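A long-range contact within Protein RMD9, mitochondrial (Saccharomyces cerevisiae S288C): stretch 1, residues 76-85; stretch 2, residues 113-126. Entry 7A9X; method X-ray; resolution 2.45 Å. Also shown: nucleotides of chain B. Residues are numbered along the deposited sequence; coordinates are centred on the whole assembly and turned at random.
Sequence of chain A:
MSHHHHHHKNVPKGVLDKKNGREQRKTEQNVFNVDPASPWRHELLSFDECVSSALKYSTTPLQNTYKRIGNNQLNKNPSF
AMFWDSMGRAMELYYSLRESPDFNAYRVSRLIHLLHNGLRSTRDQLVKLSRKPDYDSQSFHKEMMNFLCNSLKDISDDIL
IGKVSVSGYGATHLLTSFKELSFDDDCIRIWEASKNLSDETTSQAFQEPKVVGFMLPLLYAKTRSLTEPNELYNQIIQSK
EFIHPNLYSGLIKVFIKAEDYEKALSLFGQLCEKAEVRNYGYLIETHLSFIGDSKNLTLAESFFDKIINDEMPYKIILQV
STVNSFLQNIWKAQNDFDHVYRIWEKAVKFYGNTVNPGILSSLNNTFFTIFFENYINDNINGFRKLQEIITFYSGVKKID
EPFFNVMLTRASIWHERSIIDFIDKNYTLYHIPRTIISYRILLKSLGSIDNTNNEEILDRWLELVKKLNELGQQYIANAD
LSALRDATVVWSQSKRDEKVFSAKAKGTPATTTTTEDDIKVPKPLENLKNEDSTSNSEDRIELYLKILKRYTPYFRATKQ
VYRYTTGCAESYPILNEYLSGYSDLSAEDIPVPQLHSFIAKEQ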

# COMPACT_ATOMS: atom_id res chain seq x y z
N LYS A 76 -4.58 19.93 10.80
CA LYS A 76 -5.13 18.87 11.63
C LYS A 76 -5.01 19.22 13.11
O LYS A 76 -6.00 19.53 13.77
CB LYS A 76 -4.41 17.54 11.35
CG LYS A 76 -4.90 16.38 12.20
CD LYS A 76 -4.08 15.13 11.95
CE LYS A 76 -4.46 14.02 12.92
NZ LYS A 76 -3.65 12.79 12.70
N ASN A 77 -3.79 19.16 13.63
CA ASN A 77 -3.50 19.41 15.03
C ASN A 77 -2.18 20.16 15.15
O ASN A 77 -1.33 20.06 14.27
CB ASN A 77 -3.43 18.10 15.83
CG ASN A 77 -4.81 17.52 16.12
OD1 ASN A 77 -5.18 16.48 15.59
ND2 ASN A 77 -5.57 18.21 16.96
N PRO A 78 -2.01 20.94 16.23
CA PRO A 78 -0.73 21.66 16.39
C PRO A 78 0.46 20.73 16.53
O PRO A 78 1.52 21.00 15.94
CB PRO A 78 -0.96 22.49 17.66
CG PRO A 78 -2.06 21.78 18.39
CD PRO A 78 -2.95 21.24 17.31
N SER A 79 0.33 19.65 17.29
CA SER A 79 1.42 18.68 17.39
C SER A 79 1.65 17.98 16.05
O SER A 79 2.80 17.68 15.71
CB SER A 79 1.11 17.65 18.48
OG SER A 79 1.16 18.23 19.76
N PHE A 80 0.59 17.74 15.29
CA PHE A 80 0.74 17.15 13.96
C PHE A 80 1.48 18.10 13.02
O PHE A 80 2.36 17.67 12.27
CB PHE A 80 -0.64 16.79 13.41
CG PHE A 80 -0.60 16.00 12.13
CD1 PHE A 80 -0.31 14.65 12.14
CD2 PHE A 80 -0.88 16.62 10.92
CE1 PHE A 80 -0.28 13.92 10.96
CE2 PHE A 80 -0.86 15.90 9.74
CZ PHE A 80 -0.56 14.55 9.76
N ALA A 81 1.13 19.39 13.06
CA ALA A 81 1.83 20.37 12.24
C ALA A 81 3.27 20.55 12.70
O ALA A 81 4.18 20.70 11.88
CB ALA A 81 1.09 21.70 12.26
N MET A 82 3.50 20.56 14.02
CA MET A 82 4.85 20.69 14.54
C MET A 82 5.75 19.56 14.04
O MET A 82 6.88 19.81 13.60
CB MET A 82 4.83 20.71 16.07
CG MET A 82 4.46 22.05 16.68
SD MET A 82 5.75 23.29 16.44
CE MET A 82 7.14 22.48 17.24
N PHE A 83 5.25 18.32 14.08
CA PHE A 83 6.04 17.17 13.66
C PHE A 83 6.52 17.31 12.22
O PHE A 83 7.70 17.10 11.92
CB PHE A 83 5.21 15.89 13.82
CG PHE A 83 5.85 14.66 13.24
CD1 PHE A 83 6.93 14.06 13.86
CD2 PHE A 83 5.34 14.08 12.08
CE1 PHE A 83 7.52 12.92 13.33
CE2 PHE A 83 5.92 12.94 11.55
CZ PHE A 83 7.01 12.36 12.17
N TRP A 84 5.62 17.67 11.31
CA TRP A 84 5.99 17.76 9.90
C TRP A 84 6.83 18.99 9.61
O TRP A 84 7.70 18.95 8.73
CB TRP A 84 4.75 17.74 9.03
CG TRP A 84 4.04 16.42 9.05
CD1 TRP A 84 2.79 16.17 9.54
CD2 TRP A 84 4.54 15.17 8.56
NE1 TRP A 84 2.48 14.84 9.39
CE2 TRP A 84 3.54 14.21 8.79
CE3 TRP A 84 5.74 14.78 7.96
CZ2 TRP A 84 3.70 12.87 8.43
CZ3 TRP A 84 5.90 13.45 7.60
CH2 TRP A 84 4.88 12.51 7.84
N ASP A 85 6.59 20.10 10.31
CA ASP A 85 7.44 21.27 10.13
C ASP A 85 8.82 21.05 10.74
O ASP A 85 9.81 21.60 10.25
CB ASP A 85 6.78 22.51 10.72
CG ASP A 85 7.56 23.77 10.42
OD1 ASP A 85 7.78 24.06 9.22
OD2 ASP A 85 7.97 24.48 11.37
N HIS A 113 16.69 8.37 11.57
CA HIS A 113 15.58 7.75 12.27
C HIS A 113 14.31 8.58 12.13
O HIS A 113 13.22 8.04 11.88
CB HIS A 113 15.95 7.56 13.75
CG HIS A 113 14.90 6.86 14.56
ND1 HIS A 113 15.01 6.70 15.93
CD2 HIS A 113 13.74 6.26 14.21
CE1 HIS A 113 13.96 6.05 16.38
NE2 HIS A 113 13.17 5.77 15.36
N LEU A 114 14.43 9.91 12.25
CA LEU A 114 13.27 10.78 12.15
C LEU A 114 12.64 10.69 10.77
O LEU A 114 11.41 10.60 10.64
CB LEU A 114 13.67 12.22 12.46
CG LEU A 114 12.54 13.25 12.36
CD1 LEU A 114 11.43 12.88 13.33
CD2 LEU A 114 13.07 14.65 12.64
N LEU A 115 13.46 10.72 9.71
CA LEU A 115 12.93 10.55 8.36
C LEU A 115 12.29 9.18 8.19
O LEU A 115 11.31 9.04 7.44
CB LEU A 115 14.04 10.76 7.33
CG LEU A 115 14.73 12.13 7.32
CD1 LEU A 115 15.92 12.13 6.38
CD2 LEU A 115 13.75 13.23 6.94
N HIS A 116 12.83 8.16 8.86
CA HIS A 116 12.20 6.85 8.82
C HIS A 116 10.81 6.89 9.44
O HIS A 116 9.85 6.38 8.86
CB HIS A 116 13.08 5.82 9.54
CG HIS A 116 12.60 4.41 9.41
ND1 HIS A 116 13.11 3.37 10.15
CD2 HIS A 116 11.65 3.86 8.61
CE1 HIS A 116 12.50 2.24 9.82
NE2 HIS A 116 11.61 2.52 8.88
N ASN A 117 10.68 7.52 10.61
CA ASN A 117 9.37 7.64 11.23
C ASN A 117 8.43 8.51 10.39
O ASN A 117 7.21 8.34 10.46
CB ASN A 117 9.50 8.21 12.64
CG ASN A 117 9.94 7.16 13.64
OD1 ASN A 117 10.23 6.02 13.28
ND2 ASN A 117 10.01 7.54 14.91
N GLY A 118 8.98 9.43 9.60
CA GLY A 118 8.15 10.19 8.68
C GLY A 118 7.53 9.31 7.61
O GLY A 118 6.35 9.43 7.29
N LEU A 119 8.34 8.40 7.04
CA LEU A 119 7.80 7.42 6.10
C LEU A 119 6.71 6.59 6.76
O LEU A 119 5.64 6.37 6.17
CB LEU A 119 8.92 6.52 5.59
CG LEU A 119 10.03 7.18 4.79
CD1 LEU A 119 11.20 6.23 4.59
CD2 LEU A 119 9.51 7.66 3.44
N ARG A 120 6.96 6.12 7.98
CA ARG A 120 5.97 5.33 8.71
C ARG A 120 4.68 6.12 8.91
O ARG A 120 3.58 5.60 8.71
CB ARG A 120 6.55 4.88 10.05
CG ARG A 120 7.69 3.88 9.91
CD ARG A 120 8.48 3.77 11.20
NE ARG A 120 9.09 2.44 11.35
CZ ARG A 120 9.95 2.12 12.30
NH1 ARG A 120 10.45 0.89 12.36
NH2 ARG A 120 10.34 3.02 13.19
N SER A 121 4.81 7.39 9.30
CA SER A 121 3.62 8.21 9.55
C SER A 121 2.90 8.54 8.25
O SER A 121 1.66 8.55 8.21
CB SER A 121 4.02 9.50 10.28
OG SER A 121 2.89 10.35 10.43
N THR A 122 3.64 8.81 7.17
CA THR A 122 2.99 9.10 5.89
C THR A 122 2.15 7.91 5.42
O THR A 122 1.01 8.09 4.99
CB THR A 122 4.03 9.48 4.84
OG1 THR A 122 4.84 10.56 5.32
CG2 THR A 122 3.35 9.90 3.55
N ARG A 123 2.71 6.70 5.51
CA ARG A 123 1.94 5.51 5.14
C ARG A 123 0.70 5.36 6.01
O ARG A 123 -0.38 5.02 5.52
CB ARG A 123 2.81 4.26 5.24
CG ARG A 123 3.96 4.19 4.25
CD ARG A 123 4.60 2.80 4.25
NE ARG A 123 5.11 2.42 5.56
CZ ARG A 123 6.38 2.51 5.92
NH1 ARG A 123 6.76 2.14 7.14
NH2 ARG A 123 7.28 2.96 5.06
N ASP A 124 0.84 5.61 7.32
CA ASP A 124 -0.30 5.53 8.22
C ASP A 124 -1.37 6.54 7.85
O ASP A 124 -2.57 6.24 7.91
CB ASP A 124 0.16 5.74 9.66
CG ASP A 124 -0.97 5.60 10.66
OD1 ASP A 124 -1.52 4.49 10.79
OD2 ASP A 124 -1.30 6.61 11.33
N GLN A 125 -0.97 7.75 7.46
CA GLN A 125 -1.95 8.77 7.09
C GLN A 125 -2.69 8.40 5.82
O GLN A 125 -3.87 8.72 5.67
CB GLN A 125 -1.26 10.13 6.93
CG GLN A 125 -0.74 10.72 8.23
CD GLN A 125 -1.84 11.05 9.22
OE1 GLN A 125 -2.89 11.57 8.84
NE2 GLN A 125 -1.61 10.74 10.49
N LEU A 126 -2.01 7.74 4.88
CA LEU A 126 -2.66 7.32 3.64
C LEU A 126 -3.79 6.34 3.92
O LEU A 126 -4.85 6.41 3.28
CB LEU A 126 -1.63 6.72 2.69
CG LEU A 126 -1.97 6.51 1.21
CD1 LEU A 126 -2.76 5.23 0.98
CD2 LEU A 126 -2.73 7.71 0.68
P A B 6 7.75 -2.62 11.29
OP1 A B 6 7.63 -3.59 10.17
OP2 A B 6 8.89 -1.67 11.31
O5' A B 6 6.43 -1.75 11.38
C5' A B 6 5.13 -2.34 11.39
C4' A B 6 4.08 -1.37 10.91
O4' A B 6 3.91 -0.33 11.92
C3' A B 6 4.42 -0.65 9.61
O3' A B 6 3.24 -0.37 8.88
C2' A B 6 5.04 0.66 10.10
O2' A B 6 5.00 1.73 9.19
C1' A B 6 4.21 0.94 11.35
N9 A B 6 4.94 1.73 12.34
C8 A B 6 6.02 1.33 13.07
N7 A B 6 6.49 2.25 13.87
C5 A B 6 5.65 3.34 13.64
C6 A B 6 5.62 4.63 14.18
N6 A B 6 6.49 5.06 15.10
N1 A B 6 4.67 5.47 13.73
C2 A B 6 3.80 5.04 12.81
N3 A B 6 3.73 3.84 12.23
C4 A B 6 4.69 3.03 12.69
P C B 8 -1.27 -2.68 3.18
OP1 C B 8 -2.62 -2.70 2.57
OP2 C B 8 -0.35 -3.83 2.96
O5' C B 8 -0.48 -1.38 2.71
C5' C B 8 -1.16 -0.15 2.49
C4' C B 8 -0.56 0.59 1.32
O4' C B 8 0.76 1.09 1.69
C3' C B 8 -0.37 -0.25 0.05
O3' C B 8 -0.72 0.51 -1.11
C2' C B 8 1.13 -0.54 0.05
O2' C B 8 1.68 -0.76 -1.23
C1' C B 8 1.70 0.71 0.70
N1 C B 8 3.00 0.47 1.34
C2 C B 8 4.11 1.23 0.96
O2 C B 8 3.98 2.12 0.11
N3 C B 8 5.31 0.98 1.54
C4 C B 8 5.43 0.02 2.45
N4 C B 8 6.63 -0.18 2.99
C5 C B 8 4.32 -0.78 2.85
C6 C B 8 3.14 -0.53 2.27
P A B 7 3.28 -0.33 7.27
OP1 A B 7 4.43 -1.16 6.82
OP2 A B 7 3.20 1.09 6.84
O5' A B 7 1.93 -1.04 6.84
C5' A B 7 1.91 -2.39 6.36
C4' A B 7 0.49 -2.86 6.13
O4' A B 7 -0.10 -3.24 7.40
C3' A B 7 -0.45 -1.81 5.53
O3' A B 7 -1.46 -2.46 4.76
C2' A B 7 -1.09 -1.20 6.77
O2' A B 7 -2.31 -0.55 6.55
C1' A B 7 -1.24 -2.44 7.66
N9 A B 7 -1.27 -2.14 9.09
C8 A B 7 -0.52 -1.21 9.76
N7 A B 7 -0.77 -1.17 11.05
C5 A B 7 -1.74 -2.14 11.23
C6 A B 7 -2.42 -2.60 12.38
N6 A B 7 -2.23 -2.11 13.60
N1 A B 7 -3.33 -3.58 12.21
C2 A B 7 -3.53 -4.08 10.99
N3 A B 7 -2.96 -3.73 9.84
C4 A B 7 -2.06 -2.75 10.03

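The contact joins two helices of one chain, 78-85 and 113-126, whose axes come no closer than 11.6 Å and whose N-to-C directions make an angle of 131°. That spacing is wide for helices in contact, and the backbones accordingly stay apart: the nearest CA pair, Trp-84 CA and Gly-118 CA, is separated by 8.0 Å. The gap is filled chiefly by side chains, and the buried surface, 335 Å² summed over both sides, is modest. No hydrogen bond crosses between the stretches. Trp-84, Phe-83 and Gln-125 account for more than half of the covered area.

Trp-84 contributes 64 Å². Its CA-to-CB bond points sideways, and the indole reaches the second helix through its rotamer, chi1 m (-68°) with chi2 at 115°. The six-membered part of the ring arrives at a turn that carries Gly-118, Ser-121 and Thr-122. Trp-84 CH2 lies 3.5 Å from Gly-118 O, with the oxygen at the ring edge and near its plane. Trp-84 CH2 is also 3.2 Å from Thr-122 OG1, and Trp-84 CZ2 is 3.3 Å from Ser-121 OG; both hydroxyls stand oblique to the ring. These short approaches are made by ring carbons, so they are packing contacts. The Thr-122 hydroxyl has its own partner within the helix, since Thr-122 OG1 donates to Gly-118 O at 2.7 Å. Gly-118 O also accepts the backbone bond from Thr-122 N at 2.8 Å, so the tryptophan meets an oxygen already engaged twice. Gly-118 has no side chain; an ideal CB on Gly-118 would lie 3.8 Å from Trp-84 CZ3 and 4.7 Å from Phe-83 CZ, near both rings but without a clash.

Phe-83, with 63 Å² covered, is buried and its CA-to-CB bond likewise points sideways, its ring end coming nearer with chi1 t (172°). It spans a longer segment of the partner helix. Phe-83 CE1 packs against Leu-114 CD1 at 3.9 Å, the one apolar side-chain pair of the contact, while Phe-83 CE2 lies 4.1 Å from Ser-121 CB. Between these two, Phe-83 CZ approaches Gly-118 CA at 4.3 Å and Asn-117 O at 4.4 Å, both at the ring edge near its plane. The phenyl group therefore directs its rim at the helix backbone, and its looser distances indicate ordinary van der Waals packing.

The CA-to-CB bond of Gln-125, a residue covered over 55 Å², points toward the first stretch, and the side chain closes the contact at its other end. With chi1 and chi2 both m, Gln-125 NE2 lies 3.5 Å from Phe-80 CE1, oblique to that ring, and 3.6 Å from Lys-76 NZ. The latter pair brings two nitrogens together and is no hydrogen bond; because Lys-76 is poorly ordered, its extended all-t side chain and this distance deserve caution.

Arg-120 and Arg-123 take no part in the contact. They bind the RNA instead: Arg-123 NE donates to A7 of chain B OP2 at 2.7 Å, and Arg-120 NH1 to A6 of chain B OP2 at 3.2 Å.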